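Local coordinates for geobacter metallireducens SMUG1 (Geobacter metallireducens, PDB 5H9I), which is a member of the uracil-DNA glycosylase superfamily, with an alpha/beta fold whose central parallel sheet lies between helices, and binds xanthine in a pocket, at residues 4-10 with 176-181; 44-49 with 132-137; 73-79 with 113-118. One frame throughout, in Å; residues are numbered along the deposited sequence.

Contact 1: residues 4-10 with 176-181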
loop_
_atom_site.group_PDB
_atom_site.type_symbol
_atom_site.label_atom_id
_atom_site.label_comp_id
_atom_site.label_asym_id
_atom_site.label_seq_id
_atom_site.Cartn_x
_atom_site.Cartn_y
_atom_site.Cartn_z
ATOM N N MET A 4 -20.178 3.144 -0.562
ATOM C CA MET A 4 -19.009 2.909 0.223
ATOM C C MET A 4 -19.039 3.834 1.464
ATOM O O MET A 4 -18.737 5.016 1.372
ATOM C CB MET A 4 -17.748 3.112 -0.652
ATOM C CG MET A 4 -17.743 2.132 -1.816
ATOM S SD MET A 4 -17.274 0.481 -1.380
ATOM C CE MET A 4 -18.546 -0.502 -2.148
ATOM N N THR A 5 -19.314 3.203 2.577
ATOM C CA THR A 5 -19.469 3.843 3.853
ATOM C C THR A 5 -18.115 4.186 4.457
ATOM O O THR A 5 -18.007 5.096 5.358
ATOM C CB THR A 5 -20.168 2.891 4.880
ATOM O OG1 THR A 5 -19.470 1.639 4.993
ATOM C CG2 THR A 5 -21.632 2.651 4.447
ATOM N N GLY A 6 -17.053 3.461 4.010
ATOM C CA GLY A 6 -15.800 3.730 4.652
ATOM C C GLY A 6 -14.764 2.905 3.949
ATOM O O GLY A 6 -15.057 2.134 2.998
ATOM N N LEU A 7 -13.523 3.086 4.360
ATOM C CA LEU A 7 -12.473 2.284 3.805
ATOM C C LEU A 7 -12.610 0.826 3.902
ATOM O O LEU A 7 -12.139 0.064 3.067
ATOM C CB LEU A 7 -11.121 2.780 4.321
ATOM C CG LEU A 7 -10.654 4.204 3.990
ATOM C CD1 LEU A 7 -9.325 4.508 4.709
ATOM C CD2 LEU A 7 -10.451 4.364 2.577
ATOM N N ALA A 8 -13.167 0.357 5.062
ATOM C CA ALA A 8 -13.244 -1.102 5.192
ATOM C C ALA A 8 -14.185 -1.708 4.150
ATOM O O ALA A 8 -13.829 -2.782 3.617
ATOM C CB ALA A 8 -13.807 -1.442 6.575
ATOM N N ALA A 9 -15.257 -1.016 3.871
ATOM C CA ALA A 9 -16.186 -1.466 2.772
ATOM C C ALA A 9 -15.444 -1.554 1.433
ATOM O O ALA A 9 -15.619 -2.483 0.604
ATOM C CB ALA A 9 -17.329 -0.531 2.634
ATOM N N ILE A 10 -14.641 -0.538 1.174
ATOM C CA ILE A 10 -13.866 -0.496 -0.041
ATOM C C ILE A 10 -12.884 -1.664 -0.107
ATOM O O ILE A 10 -12.770 -2.280 -1.110
ATOM C CB ILE A 10 -13.114 0.852 -0.157
ATOM C CG1 ILE A 10 -14.128 1.987 -0.336
ATOM C CG2 ILE A 10 -12.149 0.844 -1.341
ATOM C CD1 ILE A 10 -13.590 3.397 -0.210
ATOM N N ARG A 176 -12.871 4.832 -5.508
ATOM C CA ARG A 176 -13.705 4.861 -4.359
ATOM C C ARG A 176 -12.980 5.503 -3.141
ATOM O O ARG A 176 -13.600 6.282 -2.402
ATOM C CB ARG A 176 -14.115 3.456 -3.987
ATOM C CG ARG A 176 -15.181 2.869 -4.937
ATOM C CD ARG A 176 -15.376 1.461 -4.709
ATOM N NE ARG A 176 -16.625 0.989 -5.361
ATOM C CZ ARG A 176 -16.913 -0.275 -5.554
ATOM N NH1 ARG A 176 -16.117 -1.293 -5.264
ATOM N NH2 ARG A 176 -18.125 -0.500 -6.140
ATOM N N THR A 177 -11.710 5.184 -2.991
ATOM C CA THR A 177 -10.921 5.753 -1.889
ATOM C C THR A 177 -10.862 7.255 -1.975
ATOM O O THR A 177 -10.968 8.024 -0.994
ATOM C CB THR A 177 -9.536 5.090 -1.859
ATOM O OG1 THR A 177 -9.670 3.693 -1.695
ATOM C CG2 THR A 177 -8.704 5.728 -0.775
ATOM N N VAL A 178 -10.638 7.735 -3.208
ATOM C CA VAL A 178 -10.533 9.177 -3.423
ATOM C C VAL A 178 -11.903 9.868 -3.242
ATOM O O VAL A 178 -11.976 10.970 -2.680
ATOM C CB VAL A 178 -9.901 9.460 -4.839
ATOM C CG1 VAL A 178 -10.092 10.910 -5.267
ATOM C CG2 VAL A 178 -8.442 9.071 -4.767
ATOM N N VAL A 179 -12.970 9.250 -3.709
ATOM C CA VAL A 179 -14.285 9.862 -3.476
ATOM C C VAL A 179 -14.593 9.907 -1.962
ATOM O O VAL A 179 -15.150 10.896 -1.502
ATOM C CB VAL A 179 -15.384 9.084 -4.210
ATOM C CG1 VAL A 179 -16.820 9.512 -3.736
ATOM C CG2 VAL A 179 -15.174 9.296 -5.726
ATOM N N LEU A 180 -14.165 8.858 -1.203
ATOM C CA LEU A 180 -14.434 8.937 0.264
ATOM C C LEU A 180 -13.563 9.945 1.002
ATOM O O LEU A 180 -14.031 10.729 1.852
ATOM C CB LEU A 180 -14.195 7.593 0.795
ATOM C CG LEU A 180 -14.355 7.421 2.373
ATOM C CD1 LEU A 180 -15.814 7.526 2.715
ATOM C CD2 LEU A 180 -13.730 6.167 2.863
ATOM N N LEU A 181 -12.231 9.919 0.745
ATOM C CA LEU A 181 -11.292 10.709 1.531
ATOM C C LEU A 181 -11.192 12.114 1.068
ATOM O O LEU A 181 -10.769 12.985 1.790
ATOM C CB LEU A 181 -9.897 10.027 1.540
ATOM C CG LEU A 181 -9.887 8.627 2.119
ATOM C CD1 LEU A 181 -8.429 8.203 2.057
ATOM C CD2 LEU A 181 -10.356 8.492 3.554
HETATM O O HOH W 1 -13.421 -1.357 -4.099
#
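Apolar contact dominates where the start of helix 7-19 lies against the C-terminal end of helix 160-181. Leu-180 is central: its CD2 sits 3.8 Å from Leu-7 CD2, 4.1 Å from Ile-10 CD1 and only 3.4 Å from the backbone N of Leu-7. Leu-7 CD2 also approaches Leu-181 CD2 at 4.2 Å and Thr-177 CG2 at 4.0 Å. Gly-6 is the N-cap of helix 7-19, and its carbonyl O accepts from Ile-10 N at 3.3 Å, closing the first helical turn. Two helices side by side on a parallel sheet are a general feature of alpha/beta folds; here Leu-7 and Leu-181 both reach Phe-136 on strand 135-139. Polar contact is confined to the edge and is indirect. Water 1 accepts from Arg-176 NH1 (2.9 Å) and donates to Ile-10 O (3.2 Å), while Met-4 CE covers one face of the guanidinium, 3.8 Å from Arg-176 CZ. Thr-177 OG1 bonds within its own helix, to the carbonyl O of Ala-173.

Contact 2: residues 44-49 with 132-137. With LEA (pentanoic acid), chain H.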
loop_
_atom_site.group_PDB
_atom_site.type_symbol
_atom_site.label_atom_id
_atom_site.label_comp_id
_atom_site.label_asym_id
_atom_site.label_seq_id
_atom_site.Cartn_x
_atom_site.Cartn_y
_atom_site.Cartn_z
ATOM N N TYR A 44 -5.946 -0.480 11.050
ATOM C CA TYR A 44 -5.242 0.662 10.445
ATOM C C TYR A 44 -6.262 1.532 9.688
ATOM O O TYR A 44 -6.272 2.761 9.857
ATOM C CB TYR A 44 -4.209 0.094 9.441
ATOM C CG TYR A 44 -3.575 1.121 8.521
ATOM C CD1 TYR A 44 -2.730 2.084 9.039
ATOM C CD2 TYR A 44 -3.865 1.107 7.163
ATOM C CE1 TYR A 44 -2.120 3.050 8.223
ATOM C CE2 TYR A 44 -3.265 2.102 6.347
ATOM C CZ TYR A 44 -2.425 3.047 6.911
ATOM O OH TYR A 44 -1.904 4.041 6.099
ATOM N N LEU A 45 -7.193 0.942 8.898
ATOM C CA LEU A 45 -8.184 1.716 8.198
ATOM C C LEU A 45 -9.062 2.512 9.152
ATOM O O LEU A 45 -9.338 3.692 8.933
ATOM C CB LEU A 45 -9.096 0.877 7.351
ATOM C CG LEU A 45 -8.402 0.016 6.296
ATOM C CD1 LEU A 45 -9.544 -0.815 5.593
ATOM C CD2 LEU A 45 -7.571 0.766 5.321
ATOM N N SER A 46 -9.456 1.895 10.260
ATOM C CA SER A 46 -10.458 2.493 11.124
ATOM C C SER A 46 -9.841 3.509 12.052
ATOM O O SER A 46 -10.448 4.572 12.311
ATOM C CB SER A 46 -11.057 1.423 11.976
ATOM O OG SER A 46 -11.688 0.379 11.192
ATOM N N ARG A 47 -8.650 3.282 12.532
ATOM C CA ARG A 47 -7.989 4.180 13.469
ATOM C C ARG A 47 -7.391 5.403 12.806
ATOM O O ARG A 47 -7.291 6.472 13.429
ATOM C CB ARG A 47 -6.889 3.440 14.248
ATOM C CG ARG A 47 -7.428 2.355 15.147
ATOM C CD ARG A 47 -6.349 1.562 15.850
ATOM N NE ARG A 47 -6.952 0.311 16.311
ATOM C CZ ARG A 47 -6.311 -0.595 17.043
ATOM N NH1 ARG A 47 -5.108 -0.403 17.480
ATOM N NH2 ARG A 47 -6.965 -1.731 17.258
ATOM N N PHE A 48 -6.937 5.225 11.541
ATOM C CA PHE A 48 -6.128 6.265 10.864
ATOM C C PHE A 48 -6.717 6.692 9.564
ATOM O O PHE A 48 -6.232 7.732 9.061
ATOM C CB PHE A 48 -4.724 5.715 10.686
ATOM C CG PHE A 48 -4.113 5.331 12.038
ATOM C CD1 PHE A 48 -3.876 6.263 12.977
ATOM C CD2 PHE A 48 -3.693 4.028 12.309
ATOM C CE1 PHE A 48 -3.336 5.933 14.247
ATOM C CE2 PHE A 48 -3.202 3.658 13.538
ATOM C CZ PHE A 48 -2.992 4.615 14.492
ATOM N N GLY A 49 -7.748 6.078 9.051
ATOM C CA GLY A 49 -8.245 6.425 7.714
ATOM C C GLY A 49 -9.551 7.159 7.773
ATOM O O GLY A 49 -10.264 7.125 6.713
ATOM N N PHE A 132 -2.137 11.682 10.321
ATOM C CA PHE A 132 -3.358 11.226 9.744
ATOM C C PHE A 132 -4.442 12.262 9.789
ATOM O O PHE A 132 -5.498 12.103 9.143
ATOM C CB PHE A 132 -3.810 9.879 10.341
ATOM C CG PHE A 132 -2.844 8.712 10.028
ATOM C CD1 PHE A 132 -2.819 8.213 8.758
ATOM C CD2 PHE A 132 -2.038 8.179 10.997
ATOM C CE1 PHE A 132 -1.973 7.154 8.462
ATOM C CE2 PHE A 132 -1.163 7.136 10.713
ATOM C CZ PHE A 132 -1.197 6.647 9.447
ATOM N N ALA A 133 -4.206 13.356 10.508
ATOM C CA ALA A 133 -5.136 14.481 10.389
ATOM C C ALA A 133 -5.263 14.896 8.943
ATOM O O ALA A 133 -6.367 15.340 8.532
ATOM C CB ALA A 133 -4.623 15.636 11.179
ATOM N N ARG A 134 -4.201 14.818 8.152
ATOM C CA ARG A 134 -4.221 15.309 6.780
ATOM C C ARG A 134 -3.823 14.292 5.730
ATOM O O ARG A 134 -4.052 14.518 4.592
ATOM C CB ARG A 134 -3.299 16.520 6.616
ATOM C CG ARG A 134 -3.669 17.808 7.336
ATOM C CD ARG A 134 -2.589 18.866 6.980
ATOM N NE ARG A 134 -1.503 18.877 7.926
ATOM C CZ ARG A 134 -0.221 19.080 7.661
ATOM N NH1 ARG A 134 0.198 19.246 6.444
ATOM N NH2 ARG A 134 0.635 19.110 8.678
ATOM N N PHE A 135 -3.184 13.197 6.142
ATOM C CA PHE A 135 -2.596 12.265 5.210
ATOM C C PHE A 135 -3.179 10.844 5.378
ATOM O O PHE A 135 -3.696 10.479 6.445
ATOM C CB PHE A 135 -1.079 12.205 5.430
ATOM C CG PHE A 135 -0.356 13.471 5.062
ATOM C CD1 PHE A 135 -0.232 14.435 5.963
ATOM C CD2 PHE A 135 0.094 13.664 3.749
ATOM C CE1 PHE A 135 0.436 15.595 5.666
ATOM C CE2 PHE A 135 0.726 14.803 3.408
ATOM C CZ PHE A 135 0.876 15.754 4.330
ATOM N N PHE A 136 -2.990 10.024 4.350
ATOM C CA PHE A 136 -3.218 8.601 4.461
ATOM C C PHE A 136 -2.251 7.879 3.553
ATOM O O PHE A 136 -1.768 8.477 2.567
ATOM C CB PHE A 136 -4.664 8.225 4.204
ATOM C CG PHE A 136 -5.022 6.808 4.610
ATOM C CD1 PHE A 136 -4.958 6.450 5.951
ATOM C CD2 PHE A 136 -5.466 5.900 3.686
ATOM C CE1 PHE A 136 -5.304 5.131 6.348
ATOM C CE2 PHE A 136 -5.817 4.624 4.075
ATOM C CZ PHE A 136 -5.685 4.216 5.399
ATOM N N VAL A 137 -2.035 6.587 3.774
ATOM C CA VAL A 137 -1.200 5.739 2.914
ATOM C C VAL A 137 -1.932 4.469 2.554
ATOM O O VAL A 137 -2.436 3.783 3.432
ATOM C CB VAL A 137 0.190 5.372 3.621
ATOM C CG1 VAL A 137 1.067 4.567 2.722
ATOM C CG2 VAL A 137 0.897 6.651 4.072
HETATM C C2 LEA H . 4.727 18.228 10.223
HETATM O O2 LEA H . 5.447 17.557 9.527
HETATM C C3 LEA H . 3.685 19.019 9.567
HETATM C C4 LEA H . 4.010 20.419 9.894
HETATM C C5 LEA H . 3.139 21.005 10.956
HETATM C C6 LEA H . 3.286 22.544 11.107
HETATM O O1 LEA H . 4.872 18.285 11.426
#
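Helix-on-sheet packing, the basic unit of an alpha/beta fold, appears here at an outermost strand of the four-stranded parallel sheet: helix 44-48 runs antiparallel to strand 135-137 (175°), with their axes 10.3 Å apart. Between helix and strand lie the rings of Tyr-44 and Phe-136, near parallel but slid apart and barely overlapping, with Tyr-44 CE2 3.4 Å from Phe-136 CZ; Leu-45 CD2 touches the edge of the Phe-136 ring, 3.9 Å from CZ. Beside them Phe-48 meets Phe-132, the last residue of helix 128-132, obliquely, with centroids 4.7 Å apart, and Phe-48 CB makes a CH-pi contact almost straight above the Phe-132 ring, 3.5 Å from its centroid. One polar bond crosses the layer, Tyr-44 OH donating to Val-137 O at 2.7 Å, so the buried hydroxyl is satisfied by strand backbone. Just before the strand, Arg-134 belongs to the pentanoic acid pocket, its NH2 3.2 Å from C3 of the ligand. Gly-49, the first residue beyond the helix, sits where space is scarce: its CA is 3.5 Å from Phe-136 CE1, and a CB would come within 2.7 Å of Leu-45 O.

Contact 3: residues 73-79 with 113-118. With XAN (xanthine), chain B.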
loop_
_atom_site.group_PDB
_atom_site.type_symbol
_atom_site.label_atom_id
_atom_site.label_comp_id
_atom_site.label_asym_id
_atom_site.label_seq_id
_atom_site.Cartn_x
_atom_site.Cartn_y
_atom_site.Cartn_z
ATOM N N PRO A 73 0.064 -0.961 4.802
ATOM C CA PRO A 73 0.985 -0.516 3.726
ATOM C C PRO A 73 2.341 -0.061 4.272
ATOM O O PRO A 73 2.443 0.593 5.300
ATOM C CB PRO A 73 0.264 0.678 3.051
ATOM C CG PRO A 73 -1.149 0.547 3.536
ATOM C CD PRO A 73 -1.180 -0.181 4.844
ATOM N N PHE A 74 3.385 -0.531 3.550
ATOM C CA PHE A 74 4.794 -0.267 3.999
ATOM C C PHE A 74 5.017 -0.662 5.434
ATOM O O PHE A 74 5.808 -0.110 6.133
ATOM C CB PHE A 74 5.130 1.241 3.764
ATOM C CG PHE A 74 5.197 1.639 2.300
ATOM C CD1 PHE A 74 6.408 1.476 1.578
ATOM C CD2 PHE A 74 4.087 2.128 1.659
ATOM C CE1 PHE A 74 6.448 1.906 0.289
ATOM C CE2 PHE A 74 4.145 2.542 0.363
ATOM C CZ PHE A 74 5.321 2.424 -0.290
ATOM N N GLY A 75 4.290 -1.707 5.889
ATOM C CA GLY A 75 4.102 -1.959 7.283
ATOM C C GLY A 75 5.181 -2.811 7.917
ATOM O O GLY A 75 4.940 -3.947 8.317
ATOM N N GLU A 76 6.331 -2.217 8.065
ATOM C CA GLU A 76 7.464 -2.822 8.777
ATOM C C GLU A 76 6.931 -3.173 10.179
ATOM O O GLU A 76 6.268 -2.359 10.862
ATOM C CB GLU A 76 8.647 -1.897 8.793
ATOM C CG GLU A 76 9.943 -2.549 9.422
ATOM C CD GLU A 76 10.433 -1.890 10.642
ATOM O OE1 GLU A 76 9.792 -0.963 11.252
ATOM O OE2 GLU A 76 11.547 -2.308 11.124
ATOM N N VAL A 77 7.304 -4.338 10.721
ATOM C CA VAL A 77 6.699 -4.829 11.936
ATOM C C VAL A 77 6.889 -3.904 13.086
ATOM O O VAL A 77 5.918 -3.566 13.800
ATOM C CB VAL A 77 7.175 -6.316 12.246
ATOM C CG1 VAL A 77 6.646 -6.766 13.580
ATOM C CG2 VAL A 77 6.757 -7.208 11.109
ATOM N N ALA A 78 8.114 -3.420 13.267
ATOM C CA ALA A 78 8.436 -2.600 14.403
ATOM C C ALA A 78 7.654 -1.280 14.430
ATOM O O ALA A 78 7.062 -0.901 15.450
ATOM C CB ALA A 78 9.890 -2.349 14.524
ATOM N N VAL A 79 7.609 -0.639 13.253
ATOM C CA VAL A 79 6.949 0.642 13.233
ATOM C C VAL A 79 5.453 0.456 13.390
ATOM O O VAL A 79 4.789 1.324 14.063
ATOM C CB VAL A 79 7.452 1.539 12.058
ATOM C CG1 VAL A 79 6.829 1.096 10.856
ATOM C CG2 VAL A 79 7.116 3.024 12.447
ATOM N N SER A 113 12.244 -0.366 3.141
ATOM C CA SER A 113 11.330 0.591 2.487
ATOM C C SER A 113 10.337 1.181 3.463
ATOM O O SER A 113 10.289 2.414 3.661
ATOM C CB SER A 113 10.592 -0.020 1.324
ATOM O OG SER A 113 11.425 -0.310 0.235
ATOM N N GLY A 114 9.624 0.328 4.151
ATOM C CA GLY A 114 8.609 0.835 5.125
ATOM C C GLY A 114 9.218 1.428 6.341
ATOM O O GLY A 114 8.762 2.413 6.962
ATOM N N ARG A 115 10.368 0.931 6.830
ATOM C CA ARG A 115 11.108 1.561 7.874
ATOM C C ARG A 115 11.506 2.960 7.571
ATOM O O ARG A 115 11.347 3.858 8.389
ATOM C CB ARG A 115 12.395 0.718 8.271
ATOM C CG ARG A 115 12.919 0.938 9.591
ATOM C CD ARG A 115 14.066 -0.053 9.876
ATOM N NE ARG A 115 15.185 0.320 9.074
ATOM C CZ ARG A 115 15.970 -0.587 8.425
ATOM N NH1 ARG A 115 15.685 -1.915 8.447
ATOM N NH2 ARG A 115 17.060 -0.139 7.805
ATOM N N ARG A 116 11.970 3.149 6.334
ATOM C CA ARG A 116 12.328 4.484 5.904
ATOM C C ARG A 116 11.071 5.395 5.808
ATOM O O ARG A 116 11.160 6.565 6.211
ATOM C CB ARG A 116 12.995 4.428 4.525
ATOM C CG ARG A 116 14.472 3.977 4.613
ATOM C CD ARG A 116 15.073 3.969 3.223
ATOM N NE ARG A 116 16.487 3.577 3.326
ATOM C CZ ARG A 116 17.246 3.306 2.267
ATOM N NH1 ARG A 116 16.771 3.258 1.062
ATOM N NH2 ARG A 116 18.556 3.095 2.505
ATOM N N LEU A 117 10.047 4.905 5.149
ATOM C CA LEU A 117 8.850 5.772 4.931
ATOM C C LEU A 117 8.194 6.151 6.212
ATOM O O LEU A 117 8.019 7.359 6.519
ATOM C CB LEU A 117 7.893 5.077 4.001
ATOM C CG LEU A 117 6.582 5.806 3.701
ATOM C CD1 LEU A 117 6.429 5.778 2.180
ATOM C CD2 LEU A 117 5.369 5.222 4.341
ATOM N N TRP A 118 7.886 5.176 7.037
ATOM C CA TRP A 118 7.200 5.478 8.288
ATOM C C TRP A 118 8.115 6.165 9.283
ATOM O O TRP A 118 7.719 6.977 10.121
ATOM C CB TRP A 118 6.505 4.265 8.944
ATOM C CG TRP A 118 5.339 3.752 8.180
ATOM C CD1 TRP A 118 5.225 2.553 7.519
ATOM C CD2 TRP A 118 4.046 4.376 8.070
ATOM N NE1 TRP A 118 4.021 2.433 6.980
ATOM C CE2 TRP A 118 3.241 3.523 7.309
ATOM C CE3 TRP A 118 3.516 5.559 8.530
ATOM C CZ2 TRP A 118 1.970 3.825 6.953
ATOM C CZ3 TRP A 118 2.227 5.861 8.219
ATOM C CH2 TRP A 118 1.446 5.014 7.464
HETATM N N9 XAN B . 7.352 -1.905 0.414
HETATM C C4 XAN B . 6.098 -1.641 0.172
HETATM N N3 XAN B . 4.969 -1.737 0.868
HETATM C C2 XAN B . 3.879 -1.395 0.343
HETATM O O2 XAN B . 2.865 -1.542 0.976
HETATM N N1 XAN B . 3.790 -0.859 -0.883
HETATM C C6 XAN B . 4.818 -0.685 -1.657
HETATM O O6 XAN B . 4.744 -0.249 -2.811
HETATM C C5 XAN B . 6.051 -1.117 -1.165
HETATM N N7 XAN B . 7.281 -1.109 -1.656
HETATM C C8 XAN B . 8.067 -1.579 -0.701
#
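Phe-74 lays one face of its ring over C6 of xanthine and turns the opposite face to Leu-117, whose CD1 stands in CH-pi contact 4.1 Å from the ring centroid, almost on the normal. The aromatic thus forms a wall of the xanthine pocket in this member of the uracil-DNA glycosylase superfamily, held from behind by helix 112-125. Backbone takes part too: Phe-74 N donates to xanthine O2 at 2.8 Å. From the helix, the side chain of Ser-113 brings CB to 3.6 Å from xanthine C8. Asn-139, Glu-111, Met-60 and His-213 supply further hydrogen bonds to the ligand.

Trp-118 ties the loop carrying Phe-74 to the helix, its NE1 donating to Pro-73 O at 2.9 Å. Phe-74 itself has positive phi and psi, and the chain then bends through an inverse gamma turn centred on Gly-75, in which Glu-76 N donates to Phe-74 O at 2.9 Å. That same carbonyl oxygen receives a CA-H...O contact from Gly-114 CA at 3.1 Å. Such proximity depends on the bare glycine backbone, since a CB on Gly-114 would fall 1.9 Å from the Phe-74 oxygen.

Beyond the turn, Glu-76 is the N-cap of helix 77-84, where its OE1 accepts from Val-79 N at 3.0 Å; its OE2 is hydrogen-bonded to Ser-110 OG, which also bonds to Arg-115 NH1. Apolar packing finishes the join, with Val-79 CG1 3.7 Å from Trp-118 CB.

In the fold
The three contacts show how chemistry changes with position in one fold. Contact 1 is only partly buried and pairs helix ends, its polar link running through water; contacts 2 and 3 are buried, and each sends a side-chain donor directly to a backbone carbonyl. Strand 135-139 is the shared element: Phe-136 meets Leu-7 of contact 1 (CE2 to CD1, 3.6 Å), and Val-137 O meets Pro-73 CG of contact 3 at 3.5 Å. Contact 2 therefore sits between the others, whose centres lie about 23 Å apart. Along the chain they are nested, contact 3 inside contact 2 inside contact 1, and the innermost is the one that touches xanthine.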